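Local coordinates for Mll8193 protein (Mesorhizobium loti, PDB 3FH1) that is of unknown function but has the NTF2-like, SnoaL-type fold, which in relatives often forms a pocket for small molecules, at residues 15-20 with 88-93; 27-31 with 81-86; 42-48 with 60-66; 38-42 with 67-71. All blocks are in the same frame, centred on the assembly; numbering follows the deposited sequence.

Contact 1 (15-20 with 88-93)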
loop_
_atom_site.group_PDB
_atom_site.type_symbol
_atom_site.label_atom_id
_atom_site.label_comp_id
_atom_site.label_asym_id
_atom_site.label_seq_id
_atom_site.Cartn_x
_atom_site.Cartn_y
_atom_site.Cartn_z
ATOM N N ARG A 15 1.042 19.506 -5.952
ATOM C CA ARG A 15 0.848 18.796 -7.214
ATOM C C ARG A 15 -0.177 17.696 -7.125
ATOM O O ARG A 15 -0.232 16.813 -7.996
ATOM C CB ARG A 15 2.201 18.267 -7.721
ATOM C CG ARG A 15 3.067 19.440 -8.188
ATOM C CD ARG A 15 4.420 19.030 -8.747
ATOM N NE ARG A 15 5.248 18.447 -7.694
ATOM C CZ ARG A 15 6.016 19.143 -6.864
ATOM N NH1 ARG A 15 6.117 20.463 -6.952
ATOM N NH2 ARG A 15 6.732 18.501 -5.946
ATOM N N SER A 16 -1.020 17.687 -6.084
ATOM C CA SER A 16 -1.990 16.618 -6.001
ATOM C C SER A 16 -2.871 16.489 -7.262
ATOM O O SER A 16 -3.126 15.359 -7.728
ATOM C CB SER A 16 -2.889 16.791 -4.773
ATOM O OG SER A 16 -2.155 16.673 -3.556
ATOM N N GLU A 17 -3.312 17.593 -7.835
ATOM C CA GLU A 17 -4.175 17.518 -8.989
ATOM C C GLU A 17 -3.418 16.907 -10.188
ATOM O O GLU A 17 -3.966 16.098 -10.910
ATOM C CB GLU A 17 -4.771 18.890 -9.362
ATOM C CG GLU A 17 -5.872 19.405 -8.391
ATOM C CD GLU A 17 -6.623 20.636 -8.949
ATOM O OE1 GLU A 17 -6.615 20.880 -10.203
ATOM O OE2 GLU A 17 -7.284 21.357 -8.132
ATOM N N GLN A 18 -2.151 17.249 -10.333
ATOM C CA GLN A 18 -1.327 16.640 -11.390
ATOM C C GLN A 18 -1.215 15.142 -11.206
ATOM O O GLN A 18 -1.406 14.335 -12.122
ATOM C CB GLN A 18 0.048 17.302 -11.419
ATOM C CG GLN A 18 1.065 16.500 -12.244
ATOM C CD GLN A 18 2.334 17.287 -12.480
ATOM O OE1 GLN A 18 3.344 17.003 -11.797
ATOM N NE2 GLN A 18 2.286 18.286 -13.328
ATOM N N THR A 19 -0.886 14.713 -9.983
ATOM C CA THR A 19 -0.792 13.291 -9.714
ATOM C C THR A 19 -2.111 12.575 -9.984
ATOM O O THR A 19 -2.119 11.470 -10.533
ATOM C CB THR A 19 -0.277 13.082 -8.283
ATOM O OG1 THR A 19 0.947 13.810 -8.140
ATOM C CG2 THR A 19 -0.074 11.582 -7.897
ATOM N N ALA A 20 -3.240 13.184 -9.610
ATOM C CA ALA A 20 -4.539 12.607 -9.940
ATOM C C ALA A 20 -4.713 12.398 -11.454
ATOM O O ALA A 20 -5.249 11.346 -11.892
ATOM C CB ALA A 20 -5.717 13.453 -9.372
ATOM N N VAL A 88 -4.642 10.253 -3.512
ATOM C CA VAL A 88 -3.503 11.076 -3.964
ATOM C C VAL A 88 -3.100 12.092 -2.950
ATOM O O VAL A 88 -3.974 12.747 -2.372
ATOM C CB VAL A 88 -3.924 11.800 -5.284
ATOM C CG1 VAL A 88 -2.897 12.798 -5.709
ATOM C CG2 VAL A 88 -4.209 10.742 -6.371
ATOM N N ALA A 89 -1.800 12.292 -2.780
ATOM C CA ALA A 89 -1.284 13.353 -1.941
ATOM C C ALA A 89 0.075 13.772 -2.480
ATOM O O ALA A 89 1.023 12.994 -2.481
ATOM C CB ALA A 89 -1.203 12.913 -0.451
ATOM N N GLY A 90 0.147 14.989 -3.000
ATOM C CA GLY A 90 1.396 15.508 -3.489
ATOM C C GLY A 90 1.806 14.720 -4.699
ATOM O O GLY A 90 1.014 14.567 -5.628
ATOM N N ASP A 91 3.037 14.205 -4.689
ATOM C CA ASP A 91 3.597 13.435 -5.820
ATOM C C ASP A 91 3.395 11.913 -5.592
ATOM O O ASP A 91 3.944 11.059 -6.321
ATOM C CB ASP A 91 5.094 13.725 -5.919
ATOM C CG ASP A 91 5.400 15.072 -6.423
ATOM O OD1 ASP A 91 4.673 15.567 -7.329
ATOM O OD2 ASP A 91 6.415 15.622 -5.922
ATOM N N ARG A 92 2.552 11.531 -4.634
ATOM C CA ARG A 92 2.308 10.117 -4.338
ATOM C C ARG A 92 0.870 9.706 -4.445
ATOM O O ARG A 92 -0.025 10.539 -4.327
ATOM C CB ARG A 92 2.798 9.810 -2.918
ATOM C CG ARG A 92 4.317 10.026 -2.837
ATOM C CD ARG A 92 4.862 9.255 -1.752
ATOM N NE ARG A 92 6.247 9.561 -1.535
ATOM C CZ ARG A 92 7.010 8.773 -0.802
ATOM N NH1 ARG A 92 6.507 7.667 -0.275
ATOM N NH2 ARG A 92 8.256 9.126 -0.575
ATOM N N ALA A 93 0.626 8.429 -4.676
ATOM C CA ALA A 93 -0.708 7.929 -4.696
ATOM C C ALA A 93 -0.734 6.504 -4.288
ATOM O O ALA A 93 0.258 5.784 -4.371
ATOM C CB ALA A 93 -1.281 8.027 -6.088
HETATM O O HOH W 1 2.897 15.219 -9.420
HETATM O O HOH W 2 5.929 15.586 -10.444
#
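T19, D91 and V88 have the most surface buried where the start of helix 16-31 meets the hairpin turn of residues 89-92. T19 OG1 donates to G90 O at 2.6 Å, in the carbonyl plane and on a lone pair. With chi1 at -54° this hydroxyl sits beside the backbone N of T19, while T19 CG2 slides past V88 CG1 at 3.8 Å. V88 CG1 also lies under the helix backbone, 3.3 Å from S16 O. D91 is gripped side-on by R15, NE to OD1 at 3.0 Å and NH2 to OD2 at 2.9 Å; the two planes lie 21° apart, nearly coplanar, and meet edge to edge. A water links D91 OD1 with T19 OG1, donating to the latter at 2.7 Å. With an alanine at D91 the R15 guanidinium would probably lose its charged mate and be free to swing away from the turn. Separately, G90 N donates to S16 OG at 2.9 Å, tying the turn to the helix. The turn is type II', with G90 at its positive-phi position, and A89 and R92 exchange backbone hydrogen bonds at its base. Strand 9-11 runs beside V88 and places L10 against S16 and A20; H11 O bonds S16 OG. V115 of strand 106-116 touches T19 and D91, and A89 packs on A89 of the second subunit.

Contact 2 (27-31 with 81-86)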
loop_
_atom_site.group_PDB
_atom_site.type_symbol
_atom_site.label_atom_id
_atom_site.label_comp_id
_atom_site.label_asym_id
_atom_site.label_seq_id
_atom_site.Cartn_x
_atom_site.Cartn_y
_atom_site.Cartn_z
ATOM N N ASN A 27 -4.659 4.452 -14.782
ATOM C CA ASN A 27 -5.745 3.508 -14.530
ATOM C C ASN A 27 -6.520 3.171 -15.810
ATOM O O ASN A 27 -6.953 2.030 -16.014
ATOM C CB ASN A 27 -6.645 4.053 -13.427
ATOM C CG ASN A 27 -6.056 3.872 -12.040
ATOM O OD1 ASN A 27 -5.197 2.978 -11.815
ATOM N ND2 ASN A 27 -6.548 4.662 -11.103
ATOM N N ASP A 28 -6.715 4.178 -16.679
ATOM C CA ASP A 28 -7.453 3.969 -17.926
ATOM C C ASP A 28 -6.748 2.974 -18.817
ATOM O O ASP A 28 -7.399 2.249 -19.543
ATOM C CB ASP A 28 -7.624 5.249 -18.725
ATOM C CG ASP A 28 -8.722 6.153 -18.204
ATOM O OD1 ASP A 28 -9.530 5.713 -17.356
ATOM O OD2 ASP A 28 -8.752 7.331 -18.657
ATOM N N VAL A 29 -5.419 2.885 -18.744
ATOM C CA VAL A 29 -4.713 1.898 -19.570
ATOM C C VAL A 29 -5.278 0.501 -19.288
ATOM O O VAL A 29 -5.503 -0.291 -20.206
ATOM C CB VAL A 29 -3.192 1.909 -19.286
ATOM C CG1 VAL A 29 -2.516 0.570 -19.782
ATOM C CG2 VAL A 29 -2.545 3.175 -19.879
ATOM N N PHE A 30 -5.533 0.225 -18.021
ATOM C CA PHE A 30 -5.983 -1.099 -17.603
ATOM C C PHE A 30 -7.459 -1.287 -17.832
ATOM O O PHE A 30 -7.884 -2.363 -18.230
ATOM C CB PHE A 30 -5.539 -1.392 -16.158
ATOM C CG PHE A 30 -4.080 -1.293 -16.023
ATOM C CD1 PHE A 30 -3.271 -2.349 -16.361
ATOM C CD2 PHE A 30 -3.497 -0.097 -15.683
ATOM C CE1 PHE A 30 -1.890 -2.215 -16.324
ATOM C CE2 PHE A 30 -2.114 0.034 -15.673
ATOM C CZ PHE A 30 -1.334 -1.040 -15.979
ATOM N N GLN A 31 -8.229 -0.256 -17.545
ATOM C CA GLN A 31 -9.690 -0.325 -17.725
ATOM C C GLN A 31 -10.078 -0.455 -19.186
ATOM O O GLN A 31 -11.024 -1.182 -19.512
ATOM C CB GLN A 31 -10.333 0.911 -17.139
ATOM C CG GLN A 31 -10.146 1.035 -15.620
ATOM C CD GLN A 31 -10.744 -0.149 -14.853
ATOM O OE1 GLN A 31 -11.949 -0.415 -14.940
ATOM N NE2 GLN A 31 -9.911 -0.869 -14.137
ATOM N N PHE A 81 -9.249 -5.444 -13.973
ATOM C CA PHE A 81 -9.132 -4.866 -12.639
ATOM C C PHE A 81 -10.381 -4.088 -12.279
ATOM O O PHE A 81 -10.929 -3.372 -13.123
ATOM C CB PHE A 81 -7.967 -3.862 -12.536
ATOM C CG PHE A 81 -6.594 -4.469 -12.636
ATOM C CD1 PHE A 81 -5.997 -4.705 -13.864
ATOM C CD2 PHE A 81 -5.862 -4.745 -11.505
ATOM C CE1 PHE A 81 -4.696 -5.265 -13.933
ATOM C CE2 PHE A 81 -4.589 -5.287 -11.587
ATOM C CZ PHE A 81 -4.017 -5.532 -12.835
ATOM N N ASP A 82 -10.824 -4.220 -11.023
ATOM C CA ASP A 82 -11.767 -3.295 -10.438
ATOM C C ASP A 82 -10.961 -2.361 -9.545
ATOM O O ASP A 82 -10.103 -2.786 -8.779
ATOM C CB ASP A 82 -12.780 -3.991 -9.558
ATOM C CG ASP A 82 -13.673 -4.945 -10.300
ATOM O OD1 ASP A 82 -13.946 -4.697 -11.484
ATOM O OD2 ASP A 82 -14.100 -5.936 -9.687
ATOM N N LEU A 83 -11.221 -1.075 -9.673
ATOM C CA LEU A 83 -10.601 -0.065 -8.831
ATOM C C LEU A 83 -11.415 0.078 -7.556
ATOM O O LEU A 83 -12.628 0.361 -7.587
ATOM C CB LEU A 83 -10.566 1.276 -9.537
ATOM C CG LEU A 83 -9.665 1.281 -10.774
ATOM C CD1 LEU A 83 -9.848 2.548 -11.590
ATOM C CD2 LEU A 83 -8.187 1.142 -10.335
ATOM N N GLU A 84 -10.736 -0.071 -6.428
ATOM C CA GLU A 84 -11.356 0.118 -5.130
ATOM C C GLU A 84 -11.243 1.573 -4.678
ATOM O O GLU A 84 -12.237 2.177 -4.254
ATOM C CB GLU A 84 -10.780 -0.820 -4.071
ATOM C CG GLU A 84 -11.075 -2.259 -4.331
ATOM C CD GLU A 84 -10.482 -3.183 -3.249
ATOM O OE1 GLU A 84 -9.667 -2.699 -2.427
ATOM O OE2 GLU A 84 -10.834 -4.371 -3.239
ATOM N N GLU A 85 -10.046 2.137 -4.752
ATOM C CA GLU A 85 -9.831 3.510 -4.320
ATOM C C GLU A 85 -8.510 4.004 -4.825
ATOM O O GLU A 85 -7.502 3.312 -4.673
ATOM C CB GLU A 85 -9.805 3.637 -2.794
ATOM C CG GLU A 85 -9.752 5.101 -2.312
ATOM C CD GLU A 85 -9.413 5.178 -0.829
ATOM O OE1 GLU A 85 -8.455 4.519 -0.390
ATOM O OE2 GLU A 85 -10.040 5.962 -0.170
ATOM N N THR A 86 -8.505 5.216 -5.360
ATOM C CA THR A 86 -7.259 5.932 -5.664
ATOM C C THR A 86 -7.195 7.110 -4.720
ATOM O O THR A 86 -8.135 7.939 -4.702
ATOM C CB THR A 86 -7.212 6.463 -7.109
ATOM O OG1 THR A 86 -7.344 5.375 -8.029
ATOM C CG2 THR A 86 -5.938 7.215 -7.369
HETATM O O HOH W 3 -9.551 -3.834 -16.305
#
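The side chain of Q31 folds back at its second torsion (chi2 -60°), which carries its amide across to F81, while F30 and F81 both set their rings beside their own backbone N and run side by side in the same direction. Q31 NE2 thereby donates to F81 O at 2.9 Å, with the oxygen close to the amide plane of Q31 but the donor standing above the carbonyl plane of F81. A water gives a second bridge, accepting from F81 N at 2.8 Å and donating to F30 O. A leucine in place of Q31 would probably leave F81 O without this donor and the end of the helix held to the strand less firmly. The two phenyl rings meet obliquely, centroids 5.7 Å apart and planes at 75°, with F30 CD1 4.1 Å from F81 CE1. Both methyls of L83 lie over one face of the N27 amide, CD2 3.8 Å from OD1 and CD1 3.9 Å from ND2. The same ND2 makes a weak, bent bond to T86 OG1, 3.3 Å long. N27 also lies close to an unidentified bound molecule, consistent with this surface lining a pocket. The segments 27-31 and 81-86 run roughly antiparallel, their axes at 142°. The strand carries a classic beta bulge, E84 and E85 both facing R96 of strand 92-100. I95 of that neighbour packs on N27, L83 and T86. I73 of helix 63-75 touches both phenylalanines, and the F30 ring meets those of F26 and W70 edge-to-face, as W97 does that of F81.

Contact 3 (42-48 with 60-66)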
loop_
_atom_site.group_PDB
_atom_site.type_symbol
_atom_site.label_atom_id
_atom_site.label_comp_id
_atom_site.label_asym_id
_atom_site.label_seq_id
_atom_site.Cartn_x
_atom_site.Cartn_y
_atom_site.Cartn_z
ATOM N N ILE A 42 5.669 7.403 -18.117
ATOM C CA ILE A 42 6.696 6.661 -17.394
ATOM C C ILE A 42 8.044 7.322 -17.580
ATOM O O ILE A 42 8.440 7.611 -18.707
ATOM C CB ILE A 42 6.726 5.195 -17.909
ATOM C CG1 ILE A 42 5.355 4.589 -17.597
ATOM C CG2 ILE A 42 7.878 4.337 -17.284
ATOM C CD1 ILE A 42 5.089 3.211 -18.168
ATOM N N ALA A 43 8.721 7.581 -16.474
ATOM C CA ALA A 43 10.065 8.139 -16.477
ATOM C C ALA A 43 11.091 7.174 -17.083
ATOM O O ALA A 43 10.919 5.942 -17.046
ATOM C CB ALA A 43 10.493 8.508 -15.051
ATOM N N GLU A 44 12.163 7.742 -17.647
ATOM C CA GLU A 44 13.213 6.930 -18.245
ATOM C C GLU A 44 13.725 5.918 -17.260
ATOM O O GLU A 44 13.992 4.759 -17.625
ATOM C CB GLU A 44 14.381 7.811 -18.693
ATOM C CG GLU A 44 15.428 7.052 -19.454
ATOM C CD GLU A 44 16.615 7.956 -19.860
ATOM O OE1 GLU A 44 17.565 8.111 -19.071
ATOM O OE2 GLU A 44 16.581 8.493 -20.979
ATOM N N GLU A 45 13.852 6.338 -16.011
ATOM C CA GLU A 45 14.451 5.522 -14.958
ATOM C C GLU A 45 13.414 4.813 -14.083
ATOM O O GLU A 45 13.790 4.216 -13.054
ATOM C CB GLU A 45 15.367 6.371 -14.067
ATOM C CG GLU A 45 14.650 7.303 -13.094
ATOM C CD GLU A 45 14.268 8.716 -13.688
ATOM O OE1 GLU A 45 14.054 8.888 -14.936
ATOM O OE2 GLU A 45 14.171 9.661 -12.855
ATOM N N CYS A 46 12.146 4.805 -14.503
ATOM C CA CYS A 46 11.048 4.204 -13.690
ATOM C C CYS A 46 11.396 2.789 -13.182
ATOM O O CYS A 46 11.974 2.022 -13.931
ATOM C CB CYS A 46 9.788 4.125 -14.488
ATOM S SG CYS A 46 8.309 3.716 -13.513
ATOM N N VAL A 47 11.038 2.479 -11.936
ATOM C CA VAL A 47 11.208 1.157 -11.375
ATOM C C VAL A 47 9.839 0.635 -10.907
ATOM O O VAL A 47 9.119 1.346 -10.207
ATOM C CB VAL A 47 12.162 1.182 -10.184
ATOM C CG1 VAL A 47 12.245 -0.172 -9.436
ATOM C CG2 VAL A 47 13.563 1.577 -10.673
ATOM N N ILE A 48 9.535 -0.609 -11.246
ATOM C CA ILE A 48 8.398 -1.322 -10.683
ATOM C C ILE A 48 8.979 -2.390 -9.718
ATOM O O ILE A 48 9.900 -3.144 -10.068
ATOM C CB ILE A 48 7.590 -2.019 -11.777
ATOM C CG1 ILE A 48 6.915 -0.985 -12.658
ATOM C CG2 ILE A 48 6.528 -2.986 -11.158
ATOM C CD1 ILE A 48 6.304 -1.629 -13.944
ATOM N N HIS A 60 11.624 -4.336 -12.013
ATOM C CA HIS A 60 11.685 -4.012 -13.457
ATOM C C HIS A 60 12.194 -2.603 -13.478
ATOM O O HIS A 60 11.664 -1.734 -12.779
ATOM C CB HIS A 60 10.323 -4.148 -14.145
ATOM C CG HIS A 60 9.725 -5.496 -13.978
ATOM N ND1 HIS A 60 9.809 -6.469 -14.944
ATOM C CD2 HIS A 60 9.110 -6.056 -12.919
ATOM C CE1 HIS A 60 9.259 -7.576 -14.481
ATOM N NE2 HIS A 60 8.841 -7.354 -13.256
ATOM N N ALA A 61 13.188 -2.333 -14.298
ATOM C CA ALA A 61 13.815 -1.008 -14.306
ATOM C C ALA A 61 13.940 -0.447 -15.703
ATOM O O ALA A 61 14.388 -1.131 -16.628
ATOM C CB ALA A 61 15.198 -1.087 -13.672
ATOM N N GLY A 62 13.655 0.838 -15.822
ATOM C CA GLY A 62 13.723 1.531 -17.084
ATOM C C GLY A 62 12.389 1.562 -17.783
ATOM O O GLY A 62 11.581 0.643 -17.661
ATOM N N ARG A 63 12.167 2.602 -18.555
ATOM C CA ARG A 63 10.896 2.776 -19.232
ATOM C C ARG A 63 10.500 1.552 -20.073
ATOM O O ARG A 63 9.355 1.126 -20.043
ATOM C CB ARG A 63 10.903 4.017 -20.121
ATOM C CG ARG A 63 9.590 4.200 -20.885
ATOM C CD ARG A 63 9.622 5.398 -21.823
ATOM N NE ARG A 63 9.731 6.644 -21.119
ATOM C CZ ARG A 63 10.750 7.498 -21.178
ATOM N NH1 ARG A 63 11.793 7.357 -21.988
ATOM N NH2 ARG A 63 10.685 8.580 -20.435
ATOM N N GLN A 64 11.456 0.969 -20.805
ATOM C CA GLN A 64 11.118 -0.129 -21.696
ATOM C C GLN A 64 10.522 -1.317 -20.937
ATOM O O GLN A 64 9.478 -1.882 -21.323
ATOM C CB GLN A 64 12.351 -0.545 -22.473
ATOM C CG GLN A 64 12.126 -1.651 -23.447
ATOM C CD GLN A 64 13.407 -2.077 -24.135
ATOM O OE1 GLN A 64 14.348 -2.591 -23.489
ATOM N NE2 GLN A 64 13.446 -1.912 -25.426
ATOM N N ALA A 65 11.232 -1.747 -19.892
ATOM C CA ALA A 65 10.798 -2.886 -19.053
ATOM C C ALA A 65 9.431 -2.600 -18.419
ATOM O O ALA A 65 8.600 -3.502 -18.301
ATOM C CB ALA A 65 11.830 -3.171 -17.968
ATOM N N CYS A 66 9.252 -1.368 -17.952
ATOM C CA CYS A 66 8.005 -1.004 -17.263
ATOM C C CYS A 66 6.854 -0.984 -18.260
ATOM O O CYS A 66 5.807 -1.543 -17.985
ATOM C CB CYS A 66 8.136 0.313 -16.544
ATOM S SG CYS A 66 9.323 0.224 -15.184
#
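R63 takes hold of I42 O with two nitrogens, NE at 2.9 Å and NH2 at 3.0 Å, so that the oxygen lies at the edge of the guanidinium, near its plane. A bend at chi3 (-66°) turns the otherwise extended arginine chain back to this carbonyl, and E44 CA covers one guanidinium face near its rim. The backbone N of R63 reaches E44 O at 3.0 Å, and G62 N meets C46 O at 2.8 Å. Beyond these the hairpin begins: I48 and H60 are an antiparallel hydrogen-bonded pair with both N-to-O distances at 2.9 Å, and V47 faces A61 as the non-hydrogen-bonded pair. Beneath the hairpin C66 SG packs 3.7 Å from I48 CG1, and C66 CB lies against I42 CG2.

What positions these groups is the backbone. Residues A43 to C46 form a type I turn, closed by C46 N bonding A43 O, which sets the carbonyls of I42, E44 and C46 toward G62 and R63. G62, the N-cap residue of helix 63-75, has phi 94° and psi 150°, angles at which a CB would jam against the preceding carbonyl. Outside, strand 119-127 bonds to A43 and V47 on the other flank.

The chemistry is thus largely backbone satisfaction: three carbonyls at the corner receive donors from the helix start, and the arginine charge is likely to polarise that of I42. C46 SG and C66 SG, 4.0 Å apart, are too distant for a disulfide; C66 SG packs against C46 CB as well as I48 CG1.

Contact 4 (38-42 with 67-71). With EDO (1,2-ethanediol), chain D.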
loop_
_atom_site.group_PDB
_atom_site.type_symbol
_atom_site.label_atom_id
_atom_site.label_comp_id
_atom_site.label_asym_id
_atom_site.label_seq_id
_atom_site.Cartn_x
_atom_site.Cartn_y
_atom_site.Cartn_z
ATOM N N LEU A 38 1.089 4.420 -22.091
ATOM C CA LEU A 38 2.078 4.106 -21.093
ATOM C C LEU A 38 3.395 4.848 -21.239
ATOM O O LEU A 38 3.871 5.422 -20.258
ATOM C CB LEU A 38 2.329 2.607 -20.889
ATOM C CG LEU A 38 1.257 1.776 -20.218
ATOM C CD1 LEU A 38 1.578 0.285 -20.463
ATOM C CD2 LEU A 38 1.129 2.154 -18.707
ATOM N N PRO A 39 3.993 4.846 -22.444
ATOM C CA PRO A 39 5.310 5.478 -22.488
ATOM C C PRO A 39 5.391 6.924 -22.051
ATOM O O PRO A 39 6.345 7.296 -21.359
ATOM C CB PRO A 39 5.696 5.352 -23.948
ATOM C CG PRO A 39 4.935 4.196 -24.450
ATOM C CD PRO A 39 3.634 4.215 -23.730
ATOM N N GLU A 40 4.387 7.734 -22.396
ATOM C CA GLU A 40 4.458 9.148 -22.035
ATOM C C GLU A 40 4.285 9.391 -20.541
ATOM O O GLU A 40 4.675 10.445 -20.015
ATOM C CB GLU A 40 3.422 9.911 -22.846
ATOM C CG GLU A 40 2.004 9.668 -22.408
ATOM C CD GLU A 40 0.968 10.020 -23.512
ATOM O OE1 GLU A 40 1.091 9.524 -24.645
ATOM O OE2 GLU A 40 0.031 10.761 -23.186
ATOM N N LEU A 41 3.737 8.412 -19.828
ATOM C CA LEU A 41 3.483 8.546 -18.390
ATOM C C LEU A 41 4.652 8.069 -17.520
ATOM O O LEU A 41 4.605 8.259 -16.309
ATOM C CB LEU A 41 2.255 7.726 -17.975
ATOM C CG LEU A 41 0.924 8.091 -18.600
ATOM C CD1 LEU A 41 -0.115 7.095 -18.117
ATOM C CD2 LEU A 41 0.559 9.511 -18.208
ATOM N N ILE A 42 5.669 7.403 -18.117
ATOM C CA ILE A 42 6.696 6.661 -17.394
ATOM C C ILE A 42 8.044 7.322 -17.580
ATOM O O ILE A 42 8.440 7.611 -18.707
ATOM C CB ILE A 42 6.726 5.195 -17.909
ATOM C CG1 ILE A 42 5.355 4.589 -17.597
ATOM C CG2 ILE A 42 7.878 4.337 -17.284
ATOM C CD1 ILE A 42 5.089 3.211 -18.168
ATOM N N VAL A 67 7.047 -0.364 -19.422
ATOM C CA VAL A 67 6.033 -0.418 -20.515
ATOM C C VAL A 67 5.721 -1.855 -20.913
ATOM O O VAL A 67 4.539 -2.234 -21.029
ATOM C CB VAL A 67 6.432 0.411 -21.779
ATOM C CG1 VAL A 67 5.443 0.098 -22.944
ATOM C CG2 VAL A 67 6.476 1.956 -21.397
ATOM N N GLN A 68 6.745 -2.689 -21.068
ATOM C CA GLN A 68 6.494 -4.052 -21.529
ATOM C C GLN A 68 5.624 -4.800 -20.510
ATOM O O GLN A 68 4.696 -5.517 -20.912
ATOM C CB GLN A 68 7.790 -4.803 -21.746
ATOM C CG GLN A 68 7.628 -6.176 -22.367
ATOM C CD GLN A 68 8.998 -6.748 -22.793
ATOM O OE1 GLN A 68 9.822 -6.052 -23.426
ATOM N NE2 GLN A 68 9.248 -7.998 -22.421
ATOM N N LEU A 69 5.937 -4.667 -19.224
ATOM C CA LEU A 69 5.232 -5.402 -18.192
ATOM C C LEU A 69 3.791 -4.933 -18.098
ATOM O O LEU A 69 2.863 -5.721 -18.165
ATOM C CB LEU A 69 5.901 -5.292 -16.839
ATOM C CG LEU A 69 5.184 -5.978 -15.625
ATOM C CD1 LEU A 69 5.205 -7.439 -15.769
ATOM C CD2 LEU A 69 5.785 -5.563 -14.302
ATOM N N TRP A 70 3.600 -3.637 -17.954
ATOM C CA TRP A 70 2.250 -3.122 -17.850
ATOM C C TRP A 70 1.400 -3.366 -19.114
ATOM O O TRP A 70 0.195 -3.604 -19.019
ATOM C CB TRP A 70 2.292 -1.667 -17.486
ATOM C CG TRP A 70 2.484 -1.442 -16.022
ATOM C CD1 TRP A 70 1.934 -2.166 -14.993
ATOM C CD2 TRP A 70 3.207 -0.369 -15.405
ATOM N NE1 TRP A 70 2.271 -1.588 -13.776
ATOM C CE2 TRP A 70 3.002 -0.465 -14.023
ATOM C CE3 TRP A 70 3.962 0.708 -15.903
ATOM C CZ2 TRP A 70 3.585 0.422 -13.139
ATOM C CZ3 TRP A 70 4.535 1.563 -15.034
ATOM C CH2 TRP A 70 4.348 1.420 -13.646
ATOM N N SER A 71 2.013 -3.293 -20.294
ATOM C CA SER A 71 1.307 -3.562 -21.563
ATOM C C SER A 71 0.775 -4.992 -21.622
ATOM O O SER A 71 -0.336 -5.259 -22.090
ATOM C CB SER A 71 2.234 -3.295 -22.757
ATOM O OG SER A 71 2.606 -1.931 -22.809
HETATM C C1 EDO D . 8.529 9.498 -22.736
HETATM O O1 EDO D . 7.834 9.783 -21.486
HETATM C C2 EDO D . 8.384 10.648 -23.709
HETATM O O2 EDO D . 7.000 11.060 -23.800
#
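This is an apolar contact between two helical pieces: V67 and W70 of helix 63-75 receive L38, P39 and I42 from the short, weakly bonded helix 38-41 and the start of the strand that follows it. I42 CD1 arrives at the edge of the W70 indole, in the ring plane, and lies 3.6 Å from both CE3 and CZ3. An extended chi2 of 173° carries that methyl to the ring. On its other flank the same I42 CD1 touches V67 CG2 at 3.7 Å. This branch of V67, set beside the backbone N by a chi1 of 170°, makes the closest apolar contacts of the residue, for it also lies 3.9 Å from P39 CA and 4.1 Å from P39 CG. L38 crosses W70 at about a right angle, its CD1 3.6 Å from W70 CB. The same methyl lies near the backbone of the next helical turn, 3.6 Å from S71 N, whose hydrogen bond goes to V67 O. P39 O accepts from O1 of a 1,2-ethanediol molecule at 2.9 Å, probably a crystallisation additive.

Around the contact, W70 stands at a junction of elements. F26 of helix 16-31 meets its ring edge-to-face, I48 of strand 46-49 packs on it, and its NE1 bonds to an unidentified molecule, consistent with the indole bordering a pocket. V29 of helix 16-31 packs on L38, P35 in the connecting loop touches S71, and L41 pairs by backbone with I120 of strand 119-127.

Overall arrangement
Along the chain the contacts are nested: 42-48 with 60-66 inside 38-42 with 67-71, that inside contact 2, and all inside contact 1. Contacts 1 and 2, centres 16 Å apart, fix two ends of helix 16-31 to one sheet through strands 80-89 and 92-100. Contacts 3 and 4, centres 8 Å apart, share I42 and helix 63-75, and contact 3 reaches the other edge of the same sheet. Contacts 2 and 4 touch where F30 CZ meets W70 CD1 at 3.6 Å. Helices are gathered over a curved sheet, as in NTF2-like folds, and N27, I48 and W70 each lie near unidentified bound material, probably from the crystallisation liquor, consistent with a pocket between them.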